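Local coordinates for protein AlkZ (Streptomyces sahachiroi, PDB 5UUJ) that is a member of the AlkZ-like DNA glycosylase family, related to helix-turn-helix proteins, at residues R10-L22 with K213-E225. Sequence-based numbering, arbitrary orientation.
Sequences RQVFAWRMQRQFL and KAYLGAYGPATIE
The C-terminal end of helix 204-219 and the cis-proline turn after it meet helix 9-19 and Gln20 just after it, where Arg16, Arg19 and Gln20 donate to backbone carbonyls: a worked example of how side chains cap the C=O groups of a helix's last turn and of the loop that follows. The two short axes come within 8.5 Å at 117°. The Arg16 chain is extended from CG to NE. Arg16 NE donates to Gly220 O at 2.9 Å, approaching from above that carbonyl's plane, while Arg16 NH2 donates to Pro221 O at 2.9 Å, a more bent bond; both acceptors lie in the guanidinium plane. Tyr219 O sits obliquely to the same group, 3.1 Å from Arg16 NH2. One turn on, Arg19 folds back at chi2 and chi3, so that NE meets Gly217 O at 2.8 Å, nearly straight (172°) and in the carbonyl plane. Gln20 sends NE2 to Ala218 O at 3.0 Å, and its amide crosses the Tyr219 ring with the planes 67° apart; the Tyr219 hydroxyl bonds Leu37 O. Trp15 turns its ring edge to Leu216 O, with CH2 3.5 Å from that oxygen, and its NE1 bonds Glu271. Val12 CG1 packs on Pro221 CD at 3.5 Å, and that same methyl lies over one face of the Arg16 guanidinium, toward its rim. The positive charges near the C-terminal end would probably interact favourably with the helix dipole, Arg19 most directly, through Gly217 O, and four buried carbonyls gain donors that tie the helix end and turn to helix 9-19 and Gln20.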
ATOM      1  N   ARG A  10     -12.942  -9.431 -16.572  1.00 19.13           N
ATOM      2  CA  ARG A  10     -13.871  -8.336 -16.319  1.00 19.01           C
ATOM      3  C   ARG A  10     -14.798  -8.655 -15.146  1.00 18.71           C
ATOM      4  O   ARG A  10     -15.269  -7.748 -14.468  1.00 18.35           O
ATOM      5  CB  ARG A  10     -14.671  -8.013 -17.578  1.00 20.21           C
ATOM      6  CG  ARG A  10     -13.863  -7.204 -18.582  1.00 20.68           C
ATOM      7  CD  ARG A  10     -14.636  -6.889 -19.844  1.00 22.15           C
ATOM      8  NE  ARG A  10     -15.723  -5.945 -19.608  1.00 22.54           N
ATOM      9  CZ  ARG A  10     -16.427  -5.361 -20.571  1.00 24.03           C
ATOM     10  NH1 ARG A  10     -16.158  -5.616 -21.846  1.00 25.22           N
ATOM     11  NH2 ARG A  10     -17.397  -4.514 -20.264  1.00 24.56           N
ATOM     12  N   GLN A  11     -15.051  -9.937 -14.897  1.00 19.08           N
ATOM     13  CA  GLN A  11     -15.696 -10.335 -13.650  1.00 18.98           C
ATOM     14  C   GLN A  11     -14.795  -9.992 -12.468  1.00 17.89           C
ATOM     15  O   GLN A  11     -15.235  -9.370 -11.502  1.00 17.50           O
ATOM     16  CB  GLN A  11     -16.012 -11.828 -13.637  1.00 19.91           C
ATOM     17  CG  GLN A  11     -17.258 -12.214 -14.399  1.00 21.24           C
ATOM     18  CD  GLN A  11     -17.662 -13.649 -14.135  1.00 22.36           C
ATOM     19  OE1 GLN A  11     -16.924 -14.583 -14.458  1.00 22.64           O
ATOM     20  NE2 GLN A  11     -18.832 -13.834 -13.531  1.00 23.25           N
ATOM     21  N   VAL A  12     -13.532 -10.403 -12.558  1.00 17.59           N
ATOM     22  CA  VAL A  12     -12.562 -10.164 -11.496  1.00 16.81           C
ATOM     23  C   VAL A  12     -12.417  -8.668 -11.215  1.00 16.01           C
ATOM     24  O   VAL A  12     -12.397  -8.253 -10.058  1.00 15.49           O
ATOM     25  CB  VAL A  12     -11.182 -10.771 -11.853  1.00 16.98           C
ATOM     26  CG1 VAL A  12     -10.091 -10.294 -10.891  1.00 16.35           C
ATOM     27  CG2 VAL A  12     -11.261 -12.295 -11.845  1.00 17.92           C
ATOM     28  N   PHE A  13     -12.333  -7.861 -12.268  1.00 16.14           N
ATOM     29  CA  PHE A  13     -12.163  -6.420 -12.106  1.00 15.72           C
ATOM     30  C   PHE A  13     -13.343  -5.807 -11.363  1.00 15.63           C
ATOM     31  O   PHE A  13     -13.162  -4.994 -10.454  1.00 15.09           O
ATOM     32  CB  PHE A  13     -11.999  -5.733 -13.465  1.00 16.34           C
ATOM     33  CG  PHE A  13     -10.782  -6.167 -14.228  1.00 16.67           C
ATOM     34  CD1 PHE A  13      -9.654  -6.637 -13.569  1.00 16.29           C
ATOM     35  CD2 PHE A  13     -10.765  -6.109 -15.611  1.00 17.62           C
ATOM     36  CE1 PHE A  13      -8.536  -7.034 -14.275  1.00 16.88           C
ATOM     37  CE2 PHE A  13      -9.646  -6.506 -16.324  1.00 18.17           C
ATOM     38  CZ  PHE A  13      -8.533  -6.969 -15.653  1.00 17.81           C
ATOM     39  N   ALA A  14     -14.552  -6.201 -11.755  1.00 16.35           N
ATOM     40  CA  ALA A  14     -15.762  -5.706 -11.111  1.00 19.27           C
ATOM     41  C   ALA A  14     -15.804  -6.118  -9.642  1.00 17.03           C
ATOM     42  O   ALA A  14     -16.177  -5.325  -8.777  1.00 16.07           O
ATOM     43  CB  ALA A  14     -16.994  -6.214 -11.836  1.00 17.84           C
ATOM     44  N   TRP A  15     -15.419  -7.359  -9.366  1.00 16.25           N
ATOM     45  CA  TRP A  15     -15.428  -7.867  -8.002  1.00 16.19           C
ATOM     46  C   TRP A  15     -14.406  -7.125  -7.145  1.00 15.25           C
ATOM     47  O   TRP A  15     -14.703  -6.722  -6.020  1.00 15.16           O
ATOM     48  CB  TRP A  15     -15.144  -9.369  -7.982  1.00 16.75           C
ATOM     49  CG  TRP A  15     -15.177  -9.942  -6.601  1.00 17.07           C
ATOM     50  CD1 TRP A  15     -16.283 -10.321  -5.899  1.00 18.05           C
ATOM     51  CD2 TRP A  15     -14.053 -10.190  -5.747  1.00 16.72           C
ATOM     52  NE1 TRP A  15     -15.918 -10.787  -4.661  1.00 18.34           N
ATOM     53  CE2 TRP A  15     -14.555 -10.717  -4.542  1.00 17.52           C
ATOM     54  CE3 TRP A  15     -12.675 -10.015  -5.884  1.00 16.06           C
ATOM     55  CZ2 TRP A  15     -13.726 -11.074  -3.480  1.00 17.66           C
ATOM     56  CZ3 TRP A  15     -11.852 -10.372  -4.826  1.00 16.20           C
ATOM     57  CH2 TRP A  15     -12.381 -10.895  -3.642  1.00 16.98           C
ATOM     58  N   ARG A  16     -13.206  -6.937  -7.689  1.00 14.74           N
ATOM     59  CA  ARG A  16     -12.161  -6.190  -6.994  1.00 14.07           C
ATOM     60  C   ARG A  16     -12.624  -4.773  -6.672  1.00 13.80           C
ATOM     61  O   ARG A  16     -12.419  -4.284  -5.562  1.00 13.49           O
ATOM     62  CB  ARG A  16     -10.882  -6.141  -7.831  1.00 13.95           C
ATOM     63  CG  ARG A  16     -10.110  -7.448  -7.869  1.00 14.33           C
ATOM     64  CD  ARG A  16      -8.950  -7.381  -8.843  1.00 14.52           C
ATOM     65  NE  ARG A  16      -8.179  -8.621  -8.859  1.00 15.13           N
ATOM     66  CZ  ARG A  16      -7.201  -8.888  -9.720  1.00 15.66           C
ATOM     67  NH1 ARG A  16      -6.868  -8.004 -10.648  1.00 15.69           N
ATOM     68  NH2 ARG A  16      -6.561 -10.046  -9.657  1.00 16.44           N
HETATM   69  N   MSE A  17     -13.255  -4.118  -7.641  1.00 14.53           N
HETATM   70  CA  MSE A  17     -13.706  -2.747  -7.448  1.00 19.64           C
HETATM   71  C   MSE A  17     -14.828  -2.657  -6.422  1.00 15.59           C
HETATM   72  O   MSE A  17     -14.999  -1.630  -5.767  1.00 14.97           O
HETATM   73  CB  MSE A  17     -14.157  -2.148  -8.776  1.00 16.53           C
HETATM   74  CG  MSE A  17     -12.995  -1.763  -9.672  1.00 21.96           C
HETATM   75 SE   MSE A  17     -13.581  -0.794 -11.251  1.00 29.98          SE
HETATM   76  CE  MSE A  17     -12.095   0.457 -11.402  1.00 30.97           C
ATOM     77  N   GLN A  18     -15.593  -3.731  -6.285  1.00 14.96           N
ATOM     78  CA  GLN A  18     -16.596  -3.805  -5.240  1.00 15.53           C
ATOM     79  C   GLN A  18     -15.899  -3.914  -3.885  1.00 15.02           C
ATOM     80  O   GLN A  18     -16.225  -3.187  -2.947  1.00 15.47           O
ATOM     81  CB  GLN A  18     -17.538  -4.987  -5.480  1.00 16.50           C
ATOM     82  CG  GLN A  18     -18.556  -5.212  -4.378  1.00 26.38           C
ATOM     83  CD  GLN A  18     -18.135  -6.300  -3.401  1.00 32.00           C
ATOM     84  OE1 GLN A  18     -17.960  -6.046  -2.208  1.00 35.59           O
ATOM     85  NE2 GLN A  18     -17.980  -7.522  -3.903  1.00 25.23           N
ATOM     86  N   ARG A  19     -14.917  -4.801  -3.794  1.00 14.64           N
ATOM     87  CA  ARG A  19     -14.188  -5.002  -2.545  1.00 14.43           C
ATOM     88  C   ARG A  19     -13.390  -3.762  -2.141  1.00 13.73           C
ATOM     89  O   ARG A  19     -13.197  -3.515  -0.952  1.00 13.76           O
ATOM     90  CB  ARG A  19     -13.250  -6.205  -2.660  1.00 14.47           C
ATOM     91  CG  ARG A  19     -13.953  -7.527  -2.937  1.00 15.39           C
ATOM     92  CD  ARG A  19     -14.799  -7.980  -1.767  1.00 16.37           C
ATOM     93  NE  ARG A  19     -14.002  -8.219  -0.567  1.00 16.51           N
ATOM     94  CZ  ARG A  19     -14.512  -8.446   0.638  1.00 17.45           C
ATOM     95  NH1 ARG A  19     -15.827  -8.464   0.817  1.00 18.35           N
ATOM     96  NH2 ARG A  19     -13.706  -8.653   1.669  1.00 17.71           N
ATOM     97  N   GLN A  20     -12.943  -2.983  -3.124  1.00 13.33           N
ATOM     98  CA  GLN A  20     -12.086  -1.825  -2.865  1.00 12.92           C
ATOM     99  C   GLN A  20     -12.870  -0.516  -2.732  1.00 13.17           C
ATOM    100  O   GLN A  20     -12.283   0.567  -2.775  1.00 13.08           O
ATOM    101  CB  GLN A  20     -11.046  -1.682  -3.978  1.00 12.73           C
ATOM    102  CG  GLN A  20     -10.020  -2.801  -4.016  1.00 12.67           C
ATOM    103  CD  GLN A  20      -9.028  -2.638  -5.152  1.00 12.76           C
ATOM    104  OE1 GLN A  20      -8.650  -1.519  -5.507  1.00 12.84           O
ATOM    105  NE2 GLN A  20      -8.610  -3.754  -5.738  1.00 13.00           N
ATOM    106  N   PHE A  21     -14.187  -0.630  -2.574  1.00 13.75           N
ATOM    107  CA  PHE A  21     -15.072   0.519  -2.380  1.00 14.33           C
ATOM    108  C   PHE A  21     -15.064   1.493  -3.559  1.00 14.63           C
ATOM    109  O   PHE A  21     -15.312   2.687  -3.382  1.00 15.66           O
ATOM    110  CB  PHE A  21     -14.699   1.277  -1.100  1.00 14.21           C
ATOM    111  CG  PHE A  21     -14.690   0.424   0.135  1.00 14.22           C
ATOM    112  CD1 PHE A  21     -15.836  -0.237   0.544  1.00 16.57           C
ATOM    113  CD2 PHE A  21     -13.541   0.296   0.897  1.00 13.73           C
ATOM    114  CE1 PHE A  21     -15.833  -1.019   1.686  1.00 15.36           C
ATOM    115  CE2 PHE A  21     -13.532  -0.484   2.041  1.00 14.16           C
ATOM    116  CZ  PHE A  21     -14.680  -1.142   2.436  1.00 14.87           C
ATOM    117  N   LEU A  22     -14.793   0.988  -4.758  1.00 14.56           N
ATOM    118  CA  LEU A  22     -14.795   1.826  -5.955  1.00 15.15           C
ATOM    119  C   LEU A  22     -16.160   1.838  -6.645  1.00 16.24           C
ATOM    120  O   LEU A  22     -16.651   2.902  -7.022  1.00 17.21           O
ATOM    121  CB  LEU A  22     -13.711   1.361  -6.931  1.00 14.79           C
ATOM    122  CG  LEU A  22     -12.276   1.693  -6.503  1.00 16.17           C
ATOM    123  CD1 LEU A  22     -11.264   1.026  -7.421  1.00 14.10           C
ATOM    124  CD2 LEU A  22     -12.041   3.197  -6.478  1.00 14.80           C
ATOM    125  N   LYS A 213      -5.127 -13.729   3.428  1.00 16.47           N
ATOM    126  CA  LYS A 213      -6.571 -13.510   3.449  1.00 22.96           C
ATOM    127  C   LYS A 213      -6.916 -12.070   3.095  1.00 19.72           C
ATOM    128  O   LYS A 213      -7.774 -11.817   2.249  1.00 19.25           O
ATOM    129  CB  LYS A 213      -7.158 -13.838   4.824  1.00 23.15           C
ATOM    130  CG  LYS A 213      -7.906 -15.158   4.896  1.00 28.13           C
ATOM    131  CD  LYS A 213      -8.802 -15.237   6.133  1.00 32.08           C
ATOM    132  CE  LYS A 213      -9.965 -14.247   6.054  1.00 36.14           C
ATOM    133  NZ  LYS A 213     -10.973 -14.451   7.131  1.00 35.37           N
ATOM    134  N   ALA A 214      -6.248 -11.133   3.761  1.00 14.55           N
ATOM    135  CA  ALA A 214      -6.484  -9.713   3.535  1.00 16.24           C
ATOM    136  C   ALA A 214      -6.160  -9.328   2.094  1.00 16.63           C
ATOM    137  O   ALA A 214      -6.906  -8.581   1.462  1.00 15.22           O
ATOM    138  CB  ALA A 214      -5.662  -8.878   4.504  1.00 15.51           C
ATOM    139  N   TYR A 215      -5.049  -9.846   1.579  1.00 13.05           N
ATOM    140  CA  TYR A 215      -4.630  -9.532   0.219  1.00 14.78           C
ATOM    141  C   TYR A 215      -5.639 -10.033  -0.816  1.00 13.89           C
ATOM    142  O   TYR A 215      -6.088  -9.273  -1.674  1.00 14.59           O
ATOM    143  CB  TYR A 215      -3.253 -10.130  -0.077  1.00 12.96           C
ATOM    144  CG  TYR A 215      -2.802  -9.858  -1.492  1.00 12.25           C
ATOM    145  CD1 TYR A 215      -2.239  -8.636  -1.840  1.00 11.92           C
ATOM    146  CD2 TYR A 215      -2.960 -10.812  -2.485  1.00 12.59           C
ATOM    147  CE1 TYR A 215      -1.840  -8.377  -3.136  1.00 11.99           C
ATOM    148  CE2 TYR A 215      -2.562 -10.564  -3.785  1.00 12.58           C
ATOM    149  CZ  TYR A 215      -2.006  -9.344  -4.105  1.00 12.31           C
ATOM    150  OH  TYR A 215      -1.614  -9.097  -5.398  1.00 12.53           O
ATOM    151  N   LEU A 216      -5.991 -11.311  -0.732  1.00 13.70           N
ATOM    152  CA  LEU A 216      -6.917 -11.913  -1.688  1.00 14.29           C
ATOM    153  C   LEU A 216      -8.312 -11.302  -1.585  1.00 14.79           C
ATOM    154  O   LEU A 216      -9.078 -11.321  -2.548  1.00 15.22           O
ATOM    155  CB  LEU A 216      -7.001 -13.425  -1.472  1.00 15.01           C
ATOM    156  CG  LEU A 216      -5.736 -14.235  -1.766  1.00 16.35           C
ATOM    157  CD1 LEU A 216      -5.992 -15.704  -1.484  1.00 15.87           C
ATOM    158  CD2 LEU A 216      -5.261 -14.042  -3.204  1.00 14.53           C
ATOM    159  N   GLY A 217      -8.631 -10.756  -0.416  1.00 14.85           N
ATOM    160  CA  GLY A 217      -9.929 -10.152  -0.186  1.00 15.50           C
ATOM    161  C   GLY A 217     -10.125  -8.838  -0.921  1.00 15.26           C
ATOM    162  O   GLY A 217     -11.246  -8.339  -1.011  1.00 15.97           O
ATOM    163  N   ALA A 218      -9.039  -8.277  -1.443  1.00 18.22           N
ATOM    164  CA  ALA A 218      -9.098  -7.012  -2.171  1.00 18.14           C
ATOM    165  C   ALA A 218      -8.587  -7.154  -3.603  1.00 14.31           C
ATOM    166  O   ALA A 218      -9.092  -6.492  -4.511  1.00 14.80           O
ATOM    167  CB  ALA A 218      -8.298  -5.947  -1.435  1.00 18.97           C
ATOM    168  N   TYR A 219      -7.589  -8.016  -3.797  1.00 13.86           N
ATOM    169  CA  TYR A 219      -6.893  -8.114  -5.078  1.00 13.79           C
ATOM    170  C   TYR A 219      -6.903  -9.522  -5.671  1.00 14.06           C
ATOM    171  O   TYR A 219      -6.170  -9.806  -6.622  1.00 14.04           O
ATOM    172  CB  TYR A 219      -5.446  -7.640  -4.917  1.00 13.17           C
ATOM    173  CG  TYR A 219      -5.322  -6.350  -4.142  1.00 13.45           C
ATOM    174  CD1 TYR A 219      -5.807  -5.153  -4.660  1.00 13.39           C
ATOM    175  CD2 TYR A 219      -4.725  -6.328  -2.891  1.00 13.42           C
ATOM    176  CE1 TYR A 219      -5.700  -3.974  -3.949  1.00 13.36           C
ATOM    177  CE2 TYR A 219      -4.610  -5.153  -2.177  1.00 12.40           C
ATOM    178  CZ  TYR A 219      -5.098  -3.981  -2.709  1.00 12.82           C
ATOM    179  OH  TYR A 219      -4.987  -2.817  -1.988  1.00 15.95           O
ATOM    180  N   GLY A 220      -7.726 -10.401  -5.108  1.00 14.90           N
ATOM    181  CA  GLY A 220      -7.880 -11.739  -5.644  1.00 16.04           C
ATOM    182  C   GLY A 220      -8.680 -11.723  -6.936  1.00 15.64           C
ATOM    183  O   GLY A 220      -9.293 -10.711  -7.266  1.00 15.85           O
ATOM    184  N   PRO A 221      -8.653 -12.832  -7.695  1.00 16.11           N
ATOM    185  CA  PRO A 221      -7.776 -13.987  -7.471  1.00 16.01           C
ATOM    186  C   PRO A 221      -6.332 -13.634  -7.814  1.00 15.32           C
ATOM    187  O   PRO A 221      -6.116 -12.702  -8.587  1.00 15.17           O
ATOM    188  CB  PRO A 221      -8.328 -15.054  -8.429  1.00 16.93           C
ATOM    189  CG  PRO A 221      -9.684 -14.557  -8.853  1.00 17.58           C
ATOM    190  CD  PRO A 221      -9.596 -13.068  -8.800  1.00 17.01           C
ATOM    191  N   ALA A 222      -5.367 -14.352  -7.248  1.00 15.13           N
ATOM    192  CA  ALA A 222      -3.962 -14.052  -7.496  1.00 14.92           C
ATOM    193  C   ALA A 222      -3.085 -15.279  -7.306  1.00 14.97           C
ATOM    194  O   ALA A 222      -3.471 -16.236  -6.635  1.00 15.43           O
ATOM    195  CB  ALA A 222      -3.499 -12.929  -6.583  1.00 13.94           C
ATOM    196  N   THR A 223      -1.903 -15.240  -7.910  1.00 14.92           N
ATOM    197  CA  THR A 223      -0.921 -16.305  -7.757  1.00 18.13           C
ATOM    198  C   THR A 223      -0.019 -16.023  -6.566  1.00 17.81           C
ATOM    199  O   THR A 223      -0.020 -14.919  -6.014  1.00 14.30           O
ATOM    200  CB  THR A 223      -0.042 -16.457  -9.010  1.00 17.45           C
ATOM    201  OG1 THR A 223       0.772 -15.287  -9.164  1.00 17.71           O
ATOM    202  CG2 THR A 223      -0.896 -16.657 -10.256  1.00 19.66           C
ATOM    203  N   ILE A 224       0.758 -17.028  -6.183  1.00 15.52           N
ATOM    204  CA  ILE A 224       1.751 -16.873  -5.132  1.00 15.53           C
ATOM    205  C   ILE A 224       2.786 -15.828  -5.533  1.00 21.45           C
ATOM    206  O   ILE A 224       3.196 -15.008  -4.712  1.00 19.27           O
ATOM    207  CB  ILE A 224       2.447 -18.214  -4.827  1.00 16.39           C
ATOM    208  CG1 ILE A 224       1.452 -19.153  -4.144  1.00 16.99           C
ATOM    209  CG2 ILE A 224       3.689 -18.009  -3.946  1.00 16.46           C
ATOM    210  CD1 ILE A 224       1.963 -20.557  -3.934  1.00 19.41           C
ATOM    211  N   GLU A 225       3.200 -15.861  -6.796  1.00 23.74           N
ATOM    212  CA  GLU A 225       4.200 -14.925  -7.304  1.00 24.98           C
ATOM    213  C   GLU A 225       3.713 -13.486  -7.198  1.00 22.80           C
ATOM    214  O   GLU A 225       4.452 -12.593  -6.779  1.00 20.23           O
ATOM    215  CB  GLU A 225       4.546 -15.250  -8.761  1.00 26.19           C
ATOM    216  CG  GLU A 225       5.541 -14.285  -9.391  1.00 32.74           C
ATOM    217  CD  GLU A 225       5.981 -14.711 -10.779  1.00 39.50           C
ATOM    218  OE1 GLU A 225       5.453 -15.721 -11.294  1.00 43.28           O
ATOM    219  OE2 GLU A 225       6.858 -14.032 -11.359  1.00 45.04           O
TER